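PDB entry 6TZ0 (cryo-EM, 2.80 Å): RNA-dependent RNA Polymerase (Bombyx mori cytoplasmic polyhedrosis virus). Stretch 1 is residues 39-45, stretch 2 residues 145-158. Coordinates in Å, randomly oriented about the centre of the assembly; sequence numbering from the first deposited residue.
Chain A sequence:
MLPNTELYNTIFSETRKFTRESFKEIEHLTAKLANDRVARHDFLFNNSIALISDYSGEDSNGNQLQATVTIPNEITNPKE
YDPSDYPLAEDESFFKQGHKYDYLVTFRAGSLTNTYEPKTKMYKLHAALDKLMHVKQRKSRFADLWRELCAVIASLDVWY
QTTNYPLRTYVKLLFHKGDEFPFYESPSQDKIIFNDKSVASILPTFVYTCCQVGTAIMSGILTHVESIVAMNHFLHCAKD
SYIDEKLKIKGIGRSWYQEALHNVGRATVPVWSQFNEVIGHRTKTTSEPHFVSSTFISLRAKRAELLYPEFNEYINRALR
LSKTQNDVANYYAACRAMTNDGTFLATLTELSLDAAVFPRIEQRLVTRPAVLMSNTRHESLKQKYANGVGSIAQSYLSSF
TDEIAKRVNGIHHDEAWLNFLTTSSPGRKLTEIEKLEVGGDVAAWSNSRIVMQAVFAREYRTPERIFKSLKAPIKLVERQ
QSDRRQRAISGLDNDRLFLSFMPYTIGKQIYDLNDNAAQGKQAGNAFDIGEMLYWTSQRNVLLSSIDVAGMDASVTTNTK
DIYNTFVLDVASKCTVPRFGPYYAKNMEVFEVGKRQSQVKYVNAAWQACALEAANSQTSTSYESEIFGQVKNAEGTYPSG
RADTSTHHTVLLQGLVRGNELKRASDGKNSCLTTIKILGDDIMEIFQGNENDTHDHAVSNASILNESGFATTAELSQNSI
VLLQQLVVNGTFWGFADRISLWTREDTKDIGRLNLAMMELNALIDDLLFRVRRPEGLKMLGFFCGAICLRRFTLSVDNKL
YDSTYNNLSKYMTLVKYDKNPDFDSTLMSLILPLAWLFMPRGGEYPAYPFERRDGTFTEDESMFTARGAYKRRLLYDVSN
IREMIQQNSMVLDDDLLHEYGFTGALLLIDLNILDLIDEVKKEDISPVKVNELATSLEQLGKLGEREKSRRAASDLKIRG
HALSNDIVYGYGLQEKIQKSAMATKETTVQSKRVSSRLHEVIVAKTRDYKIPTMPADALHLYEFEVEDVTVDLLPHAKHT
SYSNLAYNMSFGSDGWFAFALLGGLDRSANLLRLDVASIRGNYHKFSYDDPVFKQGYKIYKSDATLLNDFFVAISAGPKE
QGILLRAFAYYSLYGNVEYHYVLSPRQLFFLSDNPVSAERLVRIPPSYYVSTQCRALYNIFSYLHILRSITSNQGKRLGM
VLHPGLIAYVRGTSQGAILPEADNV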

# COMPACT_ATOMS: atom_id res chain seq x y z
N ALA A 39 19.76 -17.36 -36.47
CA ALA A 39 19.06 -18.63 -36.30
C ALA A 39 17.67 -18.43 -35.73
O ALA A 39 16.77 -19.22 -36.02
N ARG A 40 17.46 -17.38 -34.94
CA ARG A 40 16.12 -17.12 -34.41
C ARG A 40 15.19 -16.60 -35.50
O ARG A 40 14.01 -16.99 -35.55
N HIS A 41 15.69 -15.73 -36.38
CA HIS A 41 14.90 -15.32 -37.54
C HIS A 41 14.67 -16.47 -38.50
O HIS A 41 13.61 -16.53 -39.14
N ASP A 42 15.62 -17.40 -38.59
CA ASP A 42 15.44 -18.57 -39.45
C ASP A 42 14.41 -19.53 -38.86
O ASP A 42 13.61 -20.12 -39.60
N PHE A 43 14.42 -19.70 -37.54
CA PHE A 43 13.49 -20.62 -36.89
C PHE A 43 12.07 -20.07 -36.89
O PHE A 43 11.11 -20.81 -37.14
N LEU A 44 11.91 -18.78 -36.60
CA LEU A 44 10.58 -18.21 -36.54
C LEU A 44 9.98 -17.96 -37.91
O LEU A 44 8.75 -17.88 -38.03
N PHE A 45 10.80 -17.83 -38.95
CA PHE A 45 10.33 -17.42 -40.27
C PHE A 45 10.93 -18.31 -41.34
O PHE A 45 11.48 -17.84 -42.34
N LEU A 145 12.39 -10.40 -26.20
CA LEU A 145 11.05 -10.88 -26.52
C LEU A 145 11.07 -11.93 -27.63
O LEU A 145 10.22 -12.83 -27.65
N TRP A 146 12.04 -11.85 -28.54
CA TRP A 146 12.11 -12.86 -29.59
C TRP A 146 12.61 -14.19 -29.05
O TRP A 146 12.21 -15.24 -29.55
N ARG A 147 13.43 -14.17 -28.00
CA ARG A 147 13.85 -15.41 -27.36
C ARG A 147 12.70 -16.07 -26.63
O ARG A 147 12.58 -17.31 -26.62
N GLU A 148 11.82 -15.27 -26.02
CA GLU A 148 10.64 -15.82 -25.36
C GLU A 148 9.66 -16.40 -26.38
O GLU A 148 9.07 -17.46 -26.14
N LEU A 149 9.50 -15.72 -27.52
CA LEU A 149 8.66 -16.28 -28.58
C LEU A 149 9.28 -17.55 -29.17
O LEU A 149 8.55 -18.49 -29.50
N CYS A 150 10.61 -17.60 -29.26
CA CYS A 150 11.29 -18.82 -29.69
C CYS A 150 11.07 -19.96 -28.70
O CYS A 150 10.93 -21.11 -29.11
N ALA A 151 11.03 -19.65 -27.40
CA ALA A 151 10.77 -20.68 -26.40
C ALA A 151 9.36 -21.24 -26.53
O ALA A 151 9.17 -22.47 -26.47
N VAL A 152 8.37 -20.37 -26.75
CA VAL A 152 6.98 -20.83 -26.90
C VAL A 152 6.82 -21.68 -28.16
O VAL A 152 6.23 -22.77 -28.13
N ILE A 153 7.39 -21.22 -29.28
CA ILE A 153 7.25 -21.93 -30.55
C ILE A 153 8.02 -23.25 -30.52
O ILE A 153 7.55 -24.27 -31.04
N ALA A 154 9.19 -23.28 -29.86
CA ALA A 154 9.96 -24.51 -29.71
C ALA A 154 9.22 -25.54 -28.87
O ALA A 154 9.22 -26.74 -29.21
N SER A 155 8.57 -25.10 -27.79
CA SER A 155 7.79 -26.01 -26.96
C SER A 155 6.61 -26.59 -27.72
O SER A 155 6.34 -27.79 -27.64
N LEU A 156 5.91 -25.75 -28.50
CA LEU A 156 4.79 -26.23 -29.30
C LEU A 156 5.24 -27.21 -30.38
O LEU A 156 4.55 -28.20 -30.65
N ASP A 157 6.41 -26.96 -30.98
CA ASP A 157 6.92 -27.86 -32.02
C ASP A 157 7.29 -29.22 -31.46
O ASP A 157 7.00 -30.25 -32.06
N VAL A 158 7.96 -29.23 -30.30
CA VAL A 158 8.39 -30.51 -29.73
C VAL A 158 7.19 -31.28 -29.18
O VAL A 158 7.14 -32.52 -29.27

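The contact joins the C-terminal end of the first helix (residues 39-44) to helix 145-158, whose axes approach to 10.5 Å with 42° between their N-to-C directions. Backbones come nearest at Leu44 and Cys150, with 6.9 Å between their CA atoms, and 507 Å² is buried in total. No hydrogen bond crosses the interface, so fit of shape is the main evidence for how it packs.

Two knobs stand out. Leu44, its CA-to-CB bond directed toward the long helix and its rotamer m,t, drops into the hollow bounded by Trp146, Leu149, Cys150 and Ile153. Its CD1 lies 3.7 Å from Cys150 SG, 3.9 Å from Trp146 CE3 and 4.2 Å from Leu149 CD2, and Leu44 CD2 faces Ile153 CG1 at 4.0 Å.

Phe43 fills the next hollow, among Cys150, Ile153, Ala154 and Asp157. With its CA-to-CB bond toward the long helix and chi1 at 180° (t), its ring enters this hollow obliquely to the helix axis: Phe43 CE2 is 3.7 Å from Ile153 CG2, and Phe43 CZ is 4.0 Å from Ala154 CA, an approach close to the backbone beside a side chain that is a single methyl. The ring tip also reaches Asp157, with Phe43 CZ 3.3 Å from Asp157 OD2. Cys150 and Ile153 border both hollows and so form the ridge between the knobs.

One turn back, Arg40 (chi1 m, chi2 t, chi3 m) also points toward the long helix. Its aliphatic stem packs on sulfur, Arg40 CG lying 3.7 Å from Cys150 SG. Beyond it, Arg147 NE sits over one face of the Arg40 guanidinium, 3.4 Å from Arg40 NH1; both atoms are donors and the charges are alike, so this proximity is no hydrogen bond. Arg40 NH1 is hydrogen-bonded elsewhere in the structure.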

# COMPACT_ATOMS: atom_id res chain seq x y z
CB ALA A 39 19.87 -19.57 -35.42
CB ARG A 40 16.19 -16.14 -33.24
CG ARG A 40 16.83 -16.75 -32.02
CD ARG A 40 16.56 -15.94 -30.77
NE ARG A 40 17.20 -14.64 -30.76
CZ ARG A 40 18.44 -14.42 -30.32
NH1 ARG A 40 19.16 -15.42 -29.86
NH2 ARG A 40 18.94 -13.20 -30.35
CB HIS A 41 15.59 -14.16 -38.26
CG HIS A 41 14.74 -13.53 -39.33
ND1 HIS A 41 14.67 -14.03 -40.61
CD2 HIS A 41 13.94 -12.44 -39.30
CE1 HIS A 41 13.85 -13.29 -41.32
NE2 HIS A 41 13.39 -12.31 -40.56
CB ASP A 42 16.78 -19.28 -39.63
CG ASP A 42 16.79 -20.27 -40.77
OD1 ASP A 42 15.78 -20.36 -41.50
OD2 ASP A 42 17.80 -20.97 -40.94
CB PHE A 43 13.96 -20.88 -35.46
CG PHE A 43 13.07 -21.81 -34.69
CD1 PHE A 43 13.10 -23.17 -34.94
CD2 PHE A 43 12.24 -21.33 -33.69
CE1 PHE A 43 12.29 -24.03 -34.23
CE2 PHE A 43 11.43 -22.19 -32.98
CZ PHE A 43 11.46 -23.54 -33.25
CB LEU A 44 10.59 -16.92 -35.73
CG LEU A 44 10.90 -17.04 -34.24
CD1 LEU A 44 11.04 -15.68 -33.61
CD2 LEU A 44 9.81 -17.82 -33.53
CB PHE A 45 10.67 -15.97 -40.54
CG PHE A 45 10.19 -15.03 -39.49
CD1 PHE A 45 8.84 -14.83 -39.30
CD2 PHE A 45 11.09 -14.34 -38.70
CE1 PHE A 45 8.39 -13.97 -38.32
CE2 PHE A 45 10.65 -13.47 -37.73
CZ PHE A 45 9.30 -13.29 -37.54
CB LEU A 145 10.16 -9.70 -26.90
CG LEU A 145 10.22 -8.97 -28.24
CD1 LEU A 145 9.00 -8.10 -28.37
CD2 LEU A 145 11.46 -8.11 -28.41
CB TRP A 146 12.99 -12.38 -30.75
CG TRP A 146 12.47 -11.15 -31.42
CD1 TRP A 146 13.00 -9.90 -31.35
CD2 TRP A 146 11.28 -11.04 -32.21
NE1 TRP A 146 12.24 -9.02 -32.07
CE2 TRP A 146 11.17 -9.69 -32.61
CE3 TRP A 146 10.31 -11.95 -32.63
CZ2 TRP A 146 10.13 -9.24 -33.40
CZ3 TRP A 146 9.28 -11.49 -33.41
CH2 TRP A 146 9.20 -10.15 -33.79
CB ARG A 147 15.00 -15.13 -26.41
CG ARG A 147 16.25 -14.69 -27.12
CD ARG A 147 17.36 -14.41 -26.15
NE ARG A 147 18.54 -13.91 -26.84
CZ ARG A 147 19.64 -13.50 -26.23
NH1 ARG A 147 20.67 -13.07 -26.95
NH2 ARG A 147 19.71 -13.52 -24.91
CB GLU A 148 9.98 -14.75 -24.50
CG GLU A 148 10.87 -14.28 -23.36
CD GLU A 148 10.20 -13.24 -22.49
OE1 GLU A 148 9.08 -12.81 -22.82
OE2 GLU A 148 10.80 -12.86 -21.46
CB LEU A 149 8.42 -15.22 -29.66
CG LEU A 149 7.44 -15.60 -30.77
CD1 LEU A 149 6.07 -15.85 -30.20
CD2 LEU A 149 7.38 -14.53 -31.84
CB CYS A 150 12.79 -18.58 -29.87
SG CYS A 150 13.26 -17.68 -31.35
CB ALA A 151 10.99 -20.11 -25.00
CB VAL A 152 6.02 -19.63 -26.91
CG1 VAL A 152 4.61 -20.07 -27.19
CG2 VAL A 152 6.06 -18.93 -25.59
CB ILE A 153 7.69 -21.02 -31.71
CG1 ILE A 153 6.74 -19.82 -31.83
CG2 ILE A 153 7.75 -21.75 -33.02
CD1 ILE A 153 5.31 -20.20 -32.11
CB ALA A 154 11.31 -24.20 -29.07
CB SER A 155 7.32 -25.29 -25.70
OG SER A 155 6.38 -24.30 -26.05
CB LEU A 156 4.06 -25.05 -29.92
CG LEU A 156 3.18 -24.14 -29.08
CD1 LEU A 156 2.99 -22.84 -29.78
CD2 LEU A 156 1.83 -24.80 -28.93
CB ASP A 157 8.13 -27.25 -32.72
CG ASP A 157 7.77 -26.08 -33.59
OD1 ASP A 157 6.61 -25.99 -34.03
OD2 ASP A 157 8.67 -25.26 -33.87
CB VAL A 158 9.49 -30.27 -28.68
CG1 VAL A 158 9.88 -31.54 -27.96
CG2 VAL A 158 10.70 -29.72 -29.38